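Local atomic coordinates of extracellular ligand-binding receptor (Verminephrobacter eiseniae, PDB entry 4M88), a protein that probably binds an amino acid or similar small solute outside the cell membrane and hands it to an ABC transporter for uptake. Residues A30-A35 with Q44-F49; E62-A67 with L73-P78; G291-R296 with I325-F330. All blocks are in the same frame, centred on the assembly; numbering follows the deposited sequence.

Interaction 1: residues A30-A35 with Q44-F49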
loop_
_atom_site.group_PDB
_atom_site.type_symbol
_atom_site.label_atom_id
_atom_site.label_comp_id
_atom_site.label_asym_id
_atom_site.label_seq_id
_atom_site.Cartn_x
_atom_site.Cartn_y
_atom_site.Cartn_z
ATOM N N ALA A 30 15.460 -1.327 -7.299
ATOM C CA ALA A 30 16.164 -2.485 -6.766
ATOM C C ALA A 30 15.806 -3.734 -7.570
ATOM O O ALA A 30 16.695 -4.495 -7.951
ATOM C CB ALA A 30 15.860 -2.681 -5.286
ATOM N N TYR A 31 14.525 -3.941 -7.854
ATOM C CA TYR A 31 14.159 -5.096 -8.677
ATOM C C TYR A 31 14.722 -4.990 -10.096
ATOM O O TYR A 31 15.312 -5.956 -10.613
ATOM C CB TYR A 31 12.650 -5.333 -8.754
ATOM C CG TYR A 31 12.366 -6.427 -9.761
ATOM C CD1 TYR A 31 12.668 -7.753 -9.468
ATOM C CD2 TYR A 31 11.868 -6.129 -11.028
ATOM C CE1 TYR A 31 12.452 -8.762 -10.401
ATOM C CE2 TYR A 31 11.655 -7.133 -11.970
ATOM C CZ TYR A 31 11.948 -8.442 -11.648
ATOM O OH TYR A 31 11.722 -9.445 -12.570
ATOM N N LEU A 32 14.520 -3.837 -10.734
ATOM C CA LEU A 32 14.986 -3.644 -12.111
ATOM C C LEU A 32 16.483 -3.882 -12.268
ATOM O O LEU A 32 16.920 -4.475 -13.255
ATOM C CB LEU A 32 14.606 -2.256 -12.628
ATOM C CG LEU A 32 13.096 -2.031 -12.719
ATOM C CD1 LEU A 32 12.815 -0.712 -13.415
ATOM C CD2 LEU A 32 12.393 -3.182 -13.425
ATOM N N ALA A 33 17.278 -3.429 -11.302
ATOM C CA ALA A 33 18.710 -3.678 -11.339
ATOM C C ALA A 33 19.025 -5.170 -11.224
ATOM O O ALA A 33 19.924 -5.683 -11.903
ATOM C CB ALA A 33 19.431 -2.875 -10.230
ATOM N N GLN A 34 18.295 -5.856 -10.354
ATOM C CA GLN A 34 18.438 -7.288 -10.156
ATOM C C GLN A 34 18.035 -7.981 -11.460
ATOM O O GLN A 34 18.749 -8.854 -11.966
ATOM C CB GLN A 34 17.548 -7.723 -8.977
ATOM C CG GLN A 34 17.845 -9.094 -8.367
ATOM C CD GLN A 34 16.965 -9.423 -7.145
ATOM O OE1 GLN A 34 15.736 -9.367 -7.213
ATOM N NE2 GLN A 34 17.604 -9.788 -6.029
ATOM N N ALA A 35 16.906 -7.560 -12.025
ATOM C CA ALA A 35 16.420 -8.130 -13.285
ATOM C C ALA A 35 17.419 -7.927 -14.419
ATOM O O ALA A 35 17.654 -8.840 -15.215
ATOM C CB ALA A 35 15.067 -7.536 -13.656
ATOM N N GLN A 44 16.164 -8.075 -23.637
ATOM C CA GLN A 44 15.986 -6.626 -23.479
ATOM C C GLN A 44 16.121 -6.102 -22.045
ATOM O O GLN A 44 15.550 -6.652 -21.106
ATOM C CB GLN A 44 14.637 -6.189 -24.051
ATOM C CG GLN A 44 14.524 -6.346 -25.563
ATOM C CD GLN A 44 13.431 -5.468 -26.161
ATOM O OE1 GLN A 44 13.016 -4.480 -25.562
ATOM N NE2 GLN A 44 12.964 -5.832 -27.348
ATOM N N LYS A 45 16.865 -5.012 -21.890
ATOM C CA LYS A 45 17.031 -4.372 -20.592
ATOM C C LYS A 45 15.742 -3.665 -20.168
ATOM O O LYS A 45 14.985 -3.178 -21.009
ATOM C CB LYS A 45 18.184 -3.360 -20.658
ATOM C CG LYS A 45 18.327 -2.478 -19.421
ATOM C CD LYS A 45 19.298 -1.313 -19.649
ATOM C CE LYS A 45 19.437 -0.443 -18.400
ATOM N NZ LYS A 45 20.569 0.525 -18.522
ATOM N N LEU A 46 15.498 -3.627 -18.865
ATOM C CA LEU A 46 14.359 -2.906 -18.305
ATOM C C LEU A 46 14.787 -1.496 -17.916
ATOM O O LEU A 46 15.845 -1.307 -17.326
ATOM C CB LEU A 46 13.816 -3.648 -17.086
ATOM C CG LEU A 46 13.093 -4.964 -17.395
ATOM C CD1 LEU A 46 13.897 -6.163 -16.955
ATOM C CD2 LEU A 46 11.742 -4.983 -16.730
ATOM N N THR A 47 13.980 -0.498 -18.273
ATOM C CA THR A 47 14.282 0.873 -17.880
ATOM C C THR A 47 13.072 1.484 -17.203
ATOM O O THR A 47 11.939 1.079 -17.461
ATOM C CB THR A 47 14.677 1.733 -19.083
ATOM O OG1 THR A 47 13.697 1.587 -20.118
ATOM C CG2 THR A 47 16.011 1.284 -19.621
ATOM N N LEU A 48 13.322 2.444 -16.324
ATOM C CA LEU A 48 12.248 3.102 -15.600
ATOM C C LEU A 48 12.325 4.589 -15.857
ATOM O O LEU A 48 13.400 5.186 -15.778
ATOM C CB LEU A 48 12.381 2.850 -14.097
ATOM C CG LEU A 48 11.275 3.472 -13.245
ATOM C CD1 LEU A 48 9.936 2.749 -13.436
ATOM C CD2 LEU A 48 11.675 3.506 -11.769
ATOM N N PHE A 49 11.200 5.202 -16.186
ATOM C CA PHE A 49 11.169 6.652 -16.124
ATOM C C PHE A 49 10.221 7.035 -15.013
ATOM O O PHE A 49 9.373 6.234 -14.604
ATOM C CB PHE A 49 10.748 7.269 -17.444
ATOM C CG PHE A 49 9.312 7.057 -17.769
ATOM C CD1 PHE A 49 8.359 7.991 -17.387
ATOM C CD2 PHE A 49 8.911 5.926 -18.456
ATOM C CE1 PHE A 49 7.021 7.788 -17.673
ATOM C CE2 PHE A 49 7.577 5.720 -18.762
ATOM C CZ PHE A 49 6.631 6.647 -18.368
#
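Ala35 N donates to Tyr31 O at 2.7 Å, the helical bond that holds Ala35 where its CB meets Leu46 CD1, 3.8 Å away on the strand. The contact belongs to a beta-alpha-beta unit: strand 4-11, helix 18-37 and strand 45-52, at the edge of the parallel sheet of a periplasmic binding protein lobe. The axes of helix segment 30-35 and strand segment 45-49 run nearly antiparallel (160°) and come within 8.2 Å, and no hydrogen bond links the two; the joint is made by apolar side-chain carbons of leucine and alanine. Leu32 carries most of the contact from the helix, its branches forking over the strand, and crosses both Leu46 and Leu48 at about a right angle. Its CD2 lies 3.8 Å from Leu46 CD2, while the other branch reaches past Thr47. In Leu46, CG beside its backbone N (chi1 -71°) brings the fork up to the helix, and chi2 at 109° turns CD1 to Ala35 and CD2 to Leu32. Leu46 N is bonded to Asn36 OD1, and Thr47, on the far side of the strand from the helix, bonds through OG1 to Ile5 O. Farther along, Leu32 CD1 rests 3.7 Å from Leu48 CB.

Interaction 2: residues E62-A67 with L73-P78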
loop_
_atom_site.group_PDB
_atom_site.type_symbol
_atom_site.label_atom_id
_atom_site.label_comp_id
_atom_site.label_asym_id
_atom_site.label_seq_id
_atom_site.Cartn_x
_atom_site.Cartn_y
_atom_site.Cartn_z
ATOM N N GLU A 62 -1.933 15.627 -15.662
ATOM C CA GLU A 62 -0.885 16.232 -16.483
ATOM C C GLU A 62 0.198 15.242 -16.905
ATOM O O GLU A 62 0.655 15.252 -18.048
ATOM C CB GLU A 62 -0.232 17.394 -15.730
ATOM C CG GLU A 62 -1.150 18.575 -15.496
ATOM C CD GLU A 62 -0.503 19.649 -14.635
ATOM O OE1 GLU A 62 0.714 19.538 -14.362
ATOM O OE2 GLU A 62 -1.213 20.598 -14.233
ATOM N N GLN A 63 0.630 14.394 -15.979
ATOM C CA GLN A 63 1.739 13.479 -16.266
ATOM C C GLN A 63 1.363 12.249 -17.086
ATOM O O GLN A 63 2.211 11.687 -17.778
ATOM C CB GLN A 63 2.420 13.033 -14.969
ATOM C CG GLN A 63 3.111 14.177 -14.229
ATOM C CD GLN A 63 4.038 14.963 -15.129
ATOM O OE1 GLN A 63 4.756 14.396 -15.958
ATOM N NE2 GLN A 63 4.006 16.281 -14.998
ATOM N N PHE A 64 0.113 11.818 -16.999
ATOM C CA PHE A 64 -0.287 10.582 -17.654
ATOM C C PHE A 64 -0.002 10.557 -19.161
ATOM O O PHE A 64 0.659 9.630 -19.630
ATOM C CB PHE A 64 -1.747 10.218 -17.343
ATOM C CG PHE A 64 -2.178 8.888 -17.906
ATOM C CD1 PHE A 64 -1.960 7.718 -17.201
ATOM C CD2 PHE A 64 -2.813 8.815 -19.146
ATOM C CE1 PHE A 64 -2.362 6.484 -17.718
ATOM C CE2 PHE A 64 -3.225 7.601 -19.667
ATOM C CZ PHE A 64 -2.995 6.425 -18.955
ATOM N N PRO A 65 -0.473 11.570 -19.919
ATOM C CA PRO A 65 -0.195 11.484 -21.358
ATOM C C PRO A 65 1.298 11.616 -21.672
ATOM O O PRO A 65 1.780 10.997 -22.626
ATOM C CB PRO A 65 -0.983 12.671 -21.942
ATOM C CG PRO A 65 -1.206 13.597 -20.795
ATOM C CD PRO A 65 -1.369 12.699 -19.610
ATOM N N LYS A 66 2.029 12.384 -20.868
ATOM C CA LYS A 66 3.476 12.491 -21.071
ATOM C C LYS A 66 4.134 11.135 -20.851
ATOM O O LYS A 66 5.053 10.756 -21.575
ATOM C CB LYS A 66 4.079 13.534 -20.128
ATOM C CG LYS A 66 3.521 14.925 -20.330
ATOM C CD LYS A 66 4.051 15.889 -19.278
ATOM C CE LYS A 66 3.859 17.333 -19.705
ATOM N NZ LYS A 66 4.380 18.283 -18.681
ATOM N N ALA A 67 3.653 10.402 -19.847
ATOM C CA ALA A 67 4.141 9.060 -19.573
ATOM C C ALA A 67 3.787 8.130 -20.731
ATOM O O ALA A 67 4.623 7.346 -21.198
ATOM C CB ALA A 67 3.546 8.530 -18.251
ATOM N N LEU A 73 5.158 -0.327 -21.004
ATOM C CA LEU A 73 4.318 -1.526 -20.939
ATOM C C LEU A 73 3.409 -1.420 -19.734
ATOM O O LEU A 73 2.261 -1.887 -19.755
ATOM C CB LEU A 73 5.172 -2.788 -20.786
ATOM C CG LEU A 73 5.668 -3.449 -22.069
ATOM C CD1 LEU A 73 6.663 -2.565 -22.775
ATOM C CD2 LEU A 73 6.287 -4.800 -21.765
ATOM N N ALA A 74 3.940 -0.816 -18.675
ATOM C CA ALA A 74 3.218 -0.749 -17.408
ATOM C C ALA A 74 3.588 0.499 -16.645
ATOM O O ALA A 74 4.721 0.988 -16.740
ATOM C CB ALA A 74 3.523 -1.985 -16.546
ATOM N N LEU A 75 2.608 1.012 -15.900
ATOM C CA LEU A 75 2.849 2.012 -14.876
ATOM C C LEU A 75 2.836 1.261 -13.559
ATOM O O LEU A 75 1.937 0.457 -13.307
ATOM C CB LEU A 75 1.747 3.074 -14.894
ATOM C CG LEU A 75 1.728 3.918 -16.167
ATOM C CD1 LEU A 75 0.549 4.888 -16.158
ATOM C CD2 LEU A 75 3.042 4.691 -16.341
ATOM N N ILE A 76 3.844 1.504 -12.731
ATOM C CA ILE A 76 4.025 0.700 -11.531
ATOM C C ILE A 76 3.597 1.467 -10.300
ATOM O O ILE A 76 4.117 2.550 -10.035
ATOM C CB ILE A 76 5.488 0.268 -11.330
ATOM C CG1 ILE A 76 6.046 -0.388 -12.591
ATOM C CG2 ILE A 76 5.599 -0.676 -10.108
ATOM C CD1 ILE A 76 5.286 -1.625 -13.002
ATOM N N SER A 77 2.631 0.901 -9.575
ATOM C CA SER A 77 2.227 1.372 -8.243
ATOM C C SER A 77 2.042 2.895 -8.101
ATOM O O SER A 77 2.749 3.537 -7.322
ATOM C CB SER A 77 3.205 0.847 -7.182
ATOM O OG SER A 77 2.627 0.917 -5.891
ATOM N N PRO A 78 1.088 3.477 -8.853
ATOM C CA PRO A 78 0.753 4.872 -8.542
ATOM C C PRO A 78 0.281 4.990 -7.099
ATOM O O PRO A 78 -0.335 4.063 -6.557
ATOM C CB PRO A 78 -0.381 5.204 -9.518
ATOM C CG PRO A 78 -0.969 3.854 -9.900
ATOM C CD PRO A 78 0.221 2.918 -9.906
#
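The Phe64 ring meets Leu75 CD1 obliquely, CE1 3.7 Å and CD1 of the ring 3.9 Å from that methyl. Leu92, Leu93 and Ala96, from the loop that leads to the next strand, also pack on this ring, so the phenyl group is buried between the strand and that loop. Phe64 gets there by an extended first torsion: CG stands anti to the backbone N (chi1 -175°), and although CB does not point at the strand, the ring swings its far end in to it. Leu75 comes the other way and crosses it at about a right angle. With CG beside its own backbone N (chi1 -66°), Leu75 offers both branches to the helix, CD1 to Phe64 and CD2 to the methyl of Ala67, 4.3 Å from Ala67 CB. The residues in touch are apolar and buried, and no hydrogen bond crosses between 62-67 and 73-78. The helix is kinked at Pro65, whose ring nitrogen has no hydrogen to give to the turn before; the helical pattern is carried on by Ala67 N bonding to Gln63 O at 2.8 Å. At the outer side of the helix Glu62 OE1 forms a salt bridge with Arg54. The contact joins a helical layer to the central sheet of the alpha-beta-alpha sandwich expected of a type I periplasmic binding lobe. Strand 74-76 lies between strands 4-11 and 99-101, and helix 57-68 covers one face of the sheet on its way from edge strand 45-52 to strand 74-76, past strand 4-11. Ala67 therefore also touches Ile10, while Ile76, on the opposite face, packs against Val298 of helix 286-303.

Interaction 3: residues G291-R296 with I325-F330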
loop_
_atom_site.group_PDB
_atom_site.type_symbol
_atom_site.label_atom_id
_atom_site.label_comp_id
_atom_site.label_asym_id
_atom_site.label_seq_id
_atom_site.Cartn_x
_atom_site.Cartn_y
_atom_site.Cartn_z
ATOM N N GLY A 291 7.187 -1.774 -3.730
ATOM C CA GLY A 291 7.682 -1.347 -5.033
ATOM C C GLY A 291 8.423 -2.491 -5.705
ATOM O O GLY A 291 8.273 -2.741 -6.896
ATOM N N TYR A 292 9.213 -3.209 -4.922
ATOM C CA TYR A 292 9.943 -4.359 -5.437
ATOM C C TYR A 292 8.985 -5.429 -5.977
ATOM O O TYR A 292 9.170 -5.938 -7.084
ATOM C CB TYR A 292 10.848 -4.911 -4.340
ATOM C CG TYR A 292 11.560 -6.201 -4.700
ATOM C CD1 TYR A 292 12.806 -6.175 -5.301
ATOM C CD2 TYR A 292 10.972 -7.441 -4.442
ATOM C CE1 TYR A 292 13.468 -7.353 -5.628
ATOM C CE2 TYR A 292 11.620 -8.627 -4.767
ATOM C CZ TYR A 292 12.860 -8.574 -5.370
ATOM O OH TYR A 292 13.507 -9.740 -5.697
ATOM N N LEU A 293 7.955 -5.760 -5.208
ATOM C CA LEU A 293 7.017 -6.812 -5.624
ATOM C C LEU A 293 6.140 -6.377 -6.796
ATOM O O LEU A 293 5.744 -7.203 -7.631
ATOM C CB LEU A 293 6.142 -7.265 -4.448
ATOM C CG LEU A 293 6.889 -8.092 -3.397
ATOM C CD1 LEU A 293 6.037 -8.364 -2.162
ATOM C CD2 LEU A 293 7.385 -9.406 -3.991
ATOM N N SER A 294 5.834 -5.085 -6.861
ATOM C CA SER A 294 5.003 -4.590 -7.947
ATOM C C SER A 294 5.781 -4.715 -9.249
ATOM O O SER A 294 5.251 -5.186 -10.259
ATOM C CB SER A 294 4.556 -3.153 -7.695
ATOM O OG SER A 294 3.716 -3.085 -6.558
ATOM N N ALA A 295 7.041 -4.305 -9.216
ATOM C CA ALA A 295 7.911 -4.414 -10.382
ATOM C C ALA A 295 8.196 -5.877 -10.704
ATOM O O ALA A 295 8.189 -6.276 -11.868
ATOM C CB ALA A 295 9.211 -3.638 -10.159
ATOM N N ARG A 296 8.440 -6.692 -9.682
ATOM C CA ARG A 296 8.741 -8.092 -9.929
ATOM C C ARG A 296 7.559 -8.858 -10.537
ATOM O O ARG A 296 7.745 -9.798 -11.305
ATOM C CB ARG A 296 9.217 -8.785 -8.656
ATOM C CG ARG A 296 9.643 -10.215 -8.909
ATOM C CD ARG A 296 10.541 -10.743 -7.808
ATOM N NE ARG A 296 10.800 -12.162 -8.000
ATOM C CZ ARG A 296 11.464 -12.916 -7.133
ATOM N NH1 ARG A 296 11.943 -12.369 -6.019
ATOM N NH2 ARG A 296 11.637 -14.212 -7.382
ATOM N N ILE A 325 0.907 -17.660 -9.393
ATOM C CA ILE A 325 2.353 -17.703 -9.394
ATOM C C ILE A 325 2.858 -17.578 -7.966
ATOM O O ILE A 325 2.204 -16.986 -7.098
ATOM C CB ILE A 325 2.962 -16.614 -10.284
ATOM C CG1 ILE A 325 2.564 -15.231 -9.781
ATOM C CG2 ILE A 325 2.544 -16.816 -11.751
ATOM C CD1 ILE A 325 3.380 -14.122 -10.405
ATOM N N ASP A 326 4.016 -18.172 -7.723
ATOM C CA ASP A 326 4.644 -18.113 -6.419
ATOM C C ASP A 326 5.930 -17.294 -6.554
ATOM O O ASP A 326 6.918 -17.772 -7.129
ATOM C CB ASP A 326 4.950 -19.541 -5.946
ATOM C CG ASP A 326 5.577 -19.580 -4.568
ATOM O OD1 ASP A 326 5.600 -18.525 -3.904
ATOM O OD2 ASP A 326 6.034 -20.665 -4.148
ATOM N N ILE A 327 5.913 -16.067 -6.040
ATOM C CA ILE A 327 7.103 -15.221 -6.042
ATOM C C ILE A 327 7.847 -15.377 -4.720
ATOM O O ILE A 327 7.586 -14.641 -3.772
ATOM C CB ILE A 327 6.743 -13.734 -6.253
ATOM C CG1 ILE A 327 5.878 -13.563 -7.500
ATOM C CG2 ILE A 327 8.008 -12.881 -6.378
ATOM C CD1 ILE A 327 5.372 -12.125 -7.688
ATOM N N GLY A 328 8.750 -16.352 -4.658
ATOM C CA GLY A 328 9.531 -16.613 -3.458
ATOM C C GLY A 328 8.724 -16.775 -2.180
ATOM O O GLY A 328 9.178 -16.412 -1.097
ATOM N N GLY A 329 7.520 -17.324 -2.294
ATOM C CA GLY A 329 6.689 -17.505 -1.117
ATOM C C GLY A 329 5.514 -16.561 -1.044
ATOM O O GLY A 329 4.599 -16.771 -0.246
ATOM N N PHE A 330 5.544 -15.506 -1.855
ATOM C CA PHE A 330 4.420 -14.581 -1.943
ATOM C C PHE A 330 3.621 -14.937 -3.185
ATOM O O PHE A 330 4.145 -14.897 -4.308
ATOM C CB PHE A 330 4.907 -13.130 -2.007
ATOM C CG PHE A 330 3.793 -12.116 -2.051
ATOM C CD1 PHE A 330 3.058 -11.826 -0.904
ATOM C CD2 PHE A 330 3.482 -11.455 -3.234
ATOM C CE1 PHE A 330 2.026 -10.903 -0.937
ATOM C CE2 PHE A 330 2.453 -10.521 -3.275
ATOM C CZ PHE A 330 1.722 -10.248 -2.120
#
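Ile327 and Phe330 bracket a type I' turn, paired by Ile327 N to Phe330 O at 2.7 Å and Phe330 N to Ile327 O, with Gly328 and Gly329 at the positive phi values such a two-residue hairpin needs. Asp326 OD1 grips the turn from outside: it accepts from Gly329 N at 2.8 Å on its syn side, the donor 29° out of the carboxylate plane, an Asx motif. The side chains that close on the helix are Ile327 and Phe330. Ile327 CG2 sits over one face of the Arg296 guanidinium, only 3.3 Å from NE, and the two side chains slide past each other in opposite directions. Arg296 holds CG anti to its backbone N (chi1 -175°) and runs straight on to NE, laying the flat group across that methyl. Its charge is met at two points, NE by Glu300 and NH1 by Glu269, and NH1 adds a weak bond to Tyr292 OH at 3.1 Å. A leucine in place of Arg296, with no charge and no flat end, would probably leave Glu269 and Glu300 without this cation and Ile327 CG2 without the guanidinium face it rests on. One turn back, Leu293 CD1 lies over one face of the Phe330 ring toward its rim, 4.2 Å from CD2, and Leu293 CD2 approaches Ile327 CG2 at 4.3 Å. The small hairpin of strands 325-327 and 330-332 is thus pressed onto helix 286-303, with Val266 of helix 265-277 alongside Leu293, Phe256 against the Phe330 ring, and helix 18-37 reached through Tyr31 beside Arg296.

From the N terminus the three contacts close in series, with none nested or crossed. Interaction 1 closes the short link from helix 18-37 to strand 45-52; interaction 2 closes the next return, from helix 57-68 to strand 74-76; interaction 3 closes a longer loop of 28 residues, bringing a late hairpin back to helix 286-303. Interactions 1 and 2 serve opposite faces of the same parallel sheet and touch where Phe49 CZ meets Ala67 O. Helix 286-303 returns the distant chain to the face holding helix 18-37: Gln34 OE1 and Tyr292 OH form a probable hydrogen bond at 2.7 Å, and Ile76 packs on Ser294.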